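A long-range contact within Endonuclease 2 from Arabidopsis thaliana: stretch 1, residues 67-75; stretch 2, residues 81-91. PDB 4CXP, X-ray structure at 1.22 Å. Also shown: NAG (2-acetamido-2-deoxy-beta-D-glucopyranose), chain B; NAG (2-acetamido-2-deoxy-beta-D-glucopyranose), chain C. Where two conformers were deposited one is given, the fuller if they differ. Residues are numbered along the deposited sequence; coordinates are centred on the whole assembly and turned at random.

Stretch 1, residues 67-75: SYQYNRDCK
Stretch 2 (81-91) KGRCVAGAIYN

The contact is built round Cys-74 and Tyr-70, which cover the most surface, with Lys-75 next; together the two stretches bury 395 Å². Stretch 1 enters extended, makes a short helix over residues 70-73 and leaves helical angles at Cys-74 (phi/psi -84/88). Stretch 2 begins as loop and turns helical from Val-85, with Cys-84 as N-cap.

Cysteine suits position 74 because its sulfur can bond across the contact. Its chi1 is t, that of Cys-84 is p, and SG of Cys-74 lies 2.1 Å from SG of Cys-84, with chi3 at -107° and the two CA atoms 5.2 Å apart. The backbone reinforces this covalent tie: Gly-82 N donates to Cys-74 O at 2.9 Å, nearly straight at 165°, and Lys-81 CA approaches the same oxygen at 3.5 Å. Lys-75 (phi/psi -163/155) forms a single beta bridge with Lys-81. The CA-to-CB bond of Lys-75 points away, with chi1 p, and Lys-75 NZ donates to Arg-72 O at 3.0 Å, yet Lys-75 CB still meets Lys-81 CA at 4.2 Å.

Tyr-70, chi1 t and chi2 -84°, points toward stretch 2, its flat ring spanning the helix and the loop before it. OH of Tyr-70 reaches CA of Gly-82 at 3.5 Å. Ala-86 CB sits at the ring edge, 4.3 Å from Tyr-70 CD2, and Tyr-90 (chi1 m) brings its CE2 to 3.8 Å from CE2 of Tyr-70, the ring planes inclined at 68°. The small Ala-86 also admits Tyr-68, whose OH lies 3.5 Å from Ala-86 CB.

Both glycines fit tight backbone. Gly-82 has phi/psi 97/-15, where a CB would jam against the preceding carbonyl; on Gly-87, a CB would fall 1.8 Å from Gly-82 O.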

# COMPACT_ATOMS: atom_id res chain seq x y z
N SER A 67 7.30 6.25 -15.70
CA SER A 67 8.54 5.80 -15.12
C SER A 67 8.74 6.30 -13.70
O SER A 67 8.25 7.37 -13.31
CB SER A 67 9.70 6.18 -16.00
OG SER A 67 9.94 7.53 -15.89
N TYR A 68 9.49 5.52 -12.94
CA TYR A 68 9.94 5.87 -11.61
C TYR A 68 11.42 5.55 -11.50
O TYR A 68 11.85 4.48 -11.91
CB TYR A 68 9.18 5.08 -10.54
CG TYR A 68 9.87 5.11 -9.20
CD1 TYR A 68 9.85 6.24 -8.40
CD2 TYR A 68 10.61 4.02 -8.76
CE1 TYR A 68 10.53 6.29 -7.20
CE2 TYR A 68 11.29 4.05 -7.56
CZ TYR A 68 11.25 5.18 -6.77
OH TYR A 68 11.89 5.22 -5.55
N GLN A 69 12.18 6.49 -10.94
CA GLN A 69 13.57 6.27 -10.58
C GLN A 69 13.81 6.90 -9.22
O GLN A 69 13.48 8.07 -9.02
CB GLN A 69 14.54 6.88 -11.60
CG GLN A 69 14.40 6.31 -13.00
CD GLN A 69 15.36 6.91 -14.00
OE1 GLN A 69 15.80 6.23 -14.95
NE2 GLN A 69 15.69 8.17 -13.83
N TYR A 70 14.40 6.15 -8.30
CA TYR A 70 14.64 6.64 -6.95
C TYR A 70 15.39 7.97 -6.94
O TYR A 70 14.99 8.93 -6.30
CB TYR A 70 15.39 5.60 -6.12
CG TYR A 70 15.62 5.99 -4.68
CD1 TYR A 70 16.68 6.80 -4.31
CD2 TYR A 70 14.76 5.56 -3.69
CE1 TYR A 70 16.88 7.17 -2.99
CE2 TYR A 70 14.95 5.91 -2.37
CZ TYR A 70 16.00 6.72 -2.02
OH TYR A 70 16.20 7.07 -0.70
N ASN A 71 16.52 8.02 -7.62
CA ASN A 71 17.32 9.23 -7.51
C ASN A 71 16.60 10.46 -8.07
O ASN A 71 16.74 11.55 -7.52
CB ASN A 71 18.71 9.05 -8.13
CG ASN A 71 19.58 8.11 -7.32
OD1 ASN A 71 19.47 8.02 -6.09
ND2 ASN A 71 20.48 7.41 -8.00
N ARG A 72 15.81 10.27 -9.12
CA ARG A 72 15.09 11.38 -9.73
C ARG A 72 13.88 11.79 -8.87
O ARG A 72 13.60 12.97 -8.71
CB ARG A 72 14.56 10.95 -11.10
CG ARG A 72 14.04 12.09 -11.96
CD ARG A 72 13.44 11.58 -13.25
NE ARG A 72 12.29 10.73 -12.99
CZ ARG A 72 11.78 9.84 -13.84
NH1 ARG A 72 12.28 9.65 -15.05
NH2 ARG A 72 10.74 9.11 -13.44
N ASP A 73 13.14 10.81 -8.36
CA ASP A 73 11.80 11.04 -7.83
C ASP A 73 11.67 10.95 -6.32
O ASP A 73 10.69 11.48 -5.77
CB ASP A 73 10.81 10.04 -8.46
CG ASP A 73 10.79 10.09 -9.97
OD1 ASP A 73 10.93 11.18 -10.55
OD2 ASP A 73 10.60 9.03 -10.59
N CYS A 74 12.59 10.26 -5.64
CA CYS A 74 12.41 10.09 -4.22
C CYS A 74 12.97 11.31 -3.48
O CYS A 74 14.14 11.35 -3.09
CB CYS A 74 12.99 8.79 -3.71
SG CYS A 74 12.41 8.53 -2.02
N LYS A 75 12.09 12.29 -3.33
CA LYS A 75 12.40 13.55 -2.68
C LYS A 75 11.09 14.22 -2.32
O LYS A 75 10.05 13.94 -2.93
CB LYS A 75 13.23 14.45 -3.60
CG LYS A 75 12.49 14.91 -4.85
CD LYS A 75 13.43 15.28 -5.98
CE LYS A 75 12.69 15.92 -7.15
NZ LYS A 75 11.68 15.02 -7.79
N LYS A 81 16.31 14.53 -0.64
CA LYS A 81 16.36 13.17 -1.17
C LYS A 81 16.04 12.16 -0.10
O LYS A 81 16.43 12.31 1.06
CB LYS A 81 17.76 12.87 -1.71
N GLY A 82 15.30 11.14 -0.49
CA GLY A 82 14.91 10.08 0.43
C GLY A 82 13.53 10.25 1.03
O GLY A 82 12.98 9.30 1.58
N ARG A 83 12.94 11.43 0.91
CA ARG A 83 11.70 11.71 1.61
C ARG A 83 10.49 11.40 0.72
O ARG A 83 9.79 12.29 0.23
CB ARG A 83 11.71 13.10 2.20
CG ARG A 83 12.93 13.30 3.12
CD ARG A 83 12.69 14.33 4.20
NE ARG A 83 11.67 13.89 5.14
CZ ARG A 83 11.87 13.07 6.17
NH1 ARG A 83 13.07 12.57 6.44
NH2 ARG A 83 10.87 12.78 6.97
N CYS A 84 10.26 10.11 0.57
CA CYS A 84 9.15 9.55 -0.17
C CYS A 84 8.88 8.16 0.40
O CYS A 84 9.65 7.67 1.22
CB CYS A 84 9.44 9.49 -1.67
SG CYS A 84 10.41 8.06 -2.23
N VAL A 85 7.82 7.50 -0.05
CA VAL A 85 7.47 6.21 0.54
C VAL A 85 8.56 5.15 0.35
O VAL A 85 8.73 4.30 1.22
CB VAL A 85 6.07 5.76 0.06
CG1 VAL A 85 6.01 5.41 -1.42
CG2 VAL A 85 5.54 4.63 0.91
N ALA A 86 9.26 5.14 -0.79
CA ALA A 86 10.37 4.20 -0.95
C ALA A 86 11.48 4.45 0.08
O ALA A 86 11.99 3.53 0.70
CB ALA A 86 10.94 4.24 -2.37
N GLY A 87 11.88 5.71 0.22
CA GLY A 87 12.88 6.07 1.21
C GLY A 87 12.46 5.75 2.63
O GLY A 87 13.27 5.32 3.44
N ALA A 88 11.18 5.92 2.92
CA ALA A 88 10.65 5.57 4.24
C ALA A 88 10.74 4.07 4.48
O ALA A 88 11.10 3.63 5.57
CB ALA A 88 9.23 6.05 4.39
N ILE A 89 10.41 3.27 3.47
CA ILE A 89 10.52 1.83 3.64
C ILE A 89 11.97 1.43 3.92
O ILE A 89 12.22 0.64 4.81
CB ILE A 89 9.91 1.09 2.44
CG1 ILE A 89 8.38 1.23 2.47
CG2 ILE A 89 10.31 -0.38 2.42
CD1 ILE A 89 7.69 0.83 1.19
N TYR A 90 12.92 1.98 3.18
CA TYR A 90 14.32 1.69 3.48
C TYR A 90 14.67 2.07 4.92
O TYR A 90 15.33 1.31 5.63
CB TYR A 90 15.24 2.41 2.52
CG TYR A 90 15.30 1.86 1.10
CD1 TYR A 90 15.59 0.53 0.84
CD2 TYR A 90 15.12 2.71 0.02
CE1 TYR A 90 15.72 0.08 -0.46
CE2 TYR A 90 15.23 2.26 -1.29
CZ TYR A 90 15.54 0.94 -1.52
OH TYR A 90 15.67 0.47 -2.82
N ASN A 91 14.22 3.25 5.34
CA ASN A 91 14.53 3.76 6.69
C ASN A 91 14.03 2.85 7.78
O ASN A 91 14.79 2.43 8.67
CB ASN A 91 13.84 5.09 6.83
CG ASN A 91 14.15 5.85 8.08
OD1 ASN A 91 15.20 5.68 8.73
ND2 ASN A 91 13.21 6.73 8.43
C1 NAG B . 13.36 7.73 9.47
C2 NAG B . 12.79 9.02 8.81
C3 NAG B . 13.09 10.21 9.71
C4 NAG B . 12.58 9.93 11.12
C5 NAG B . 13.01 8.55 11.61
C6 NAG B . 12.29 8.14 12.89
C7 NAG B . 12.73 8.77 6.36
C8 NAG B . 13.35 9.11 5.05
N2 NAG B . 13.29 9.28 7.46
O3 NAG B . 12.54 11.40 9.14
O4 NAG B . 13.10 10.83 12.08
O5 NAG B . 12.74 7.52 10.68
O6 NAG B . 10.89 8.21 12.67
O7 NAG B . 11.74 8.03 6.42
C1 NAG C . 12.42 12.04 12.27
C2 NAG C . 12.72 12.55 13.69
C3 NAG C . 12.08 13.90 13.91
C4 NAG C . 12.47 14.86 12.80
C5 NAG C . 12.25 14.23 11.43
C6 NAG C . 12.76 15.10 10.30
C7 NAG C . 13.15 10.79 15.33
C8 NAG C . 12.59 9.94 16.43
N2 NAG C . 12.30 11.63 14.74
O3 NAG C . 12.45 14.41 15.18
O4 NAG C . 11.65 16.02 12.96
O5 NAG C . 12.91 12.99 11.35
O6 NAG C . 12.63 14.43 9.07
O7 NAG C . 14.33 10.68 15.00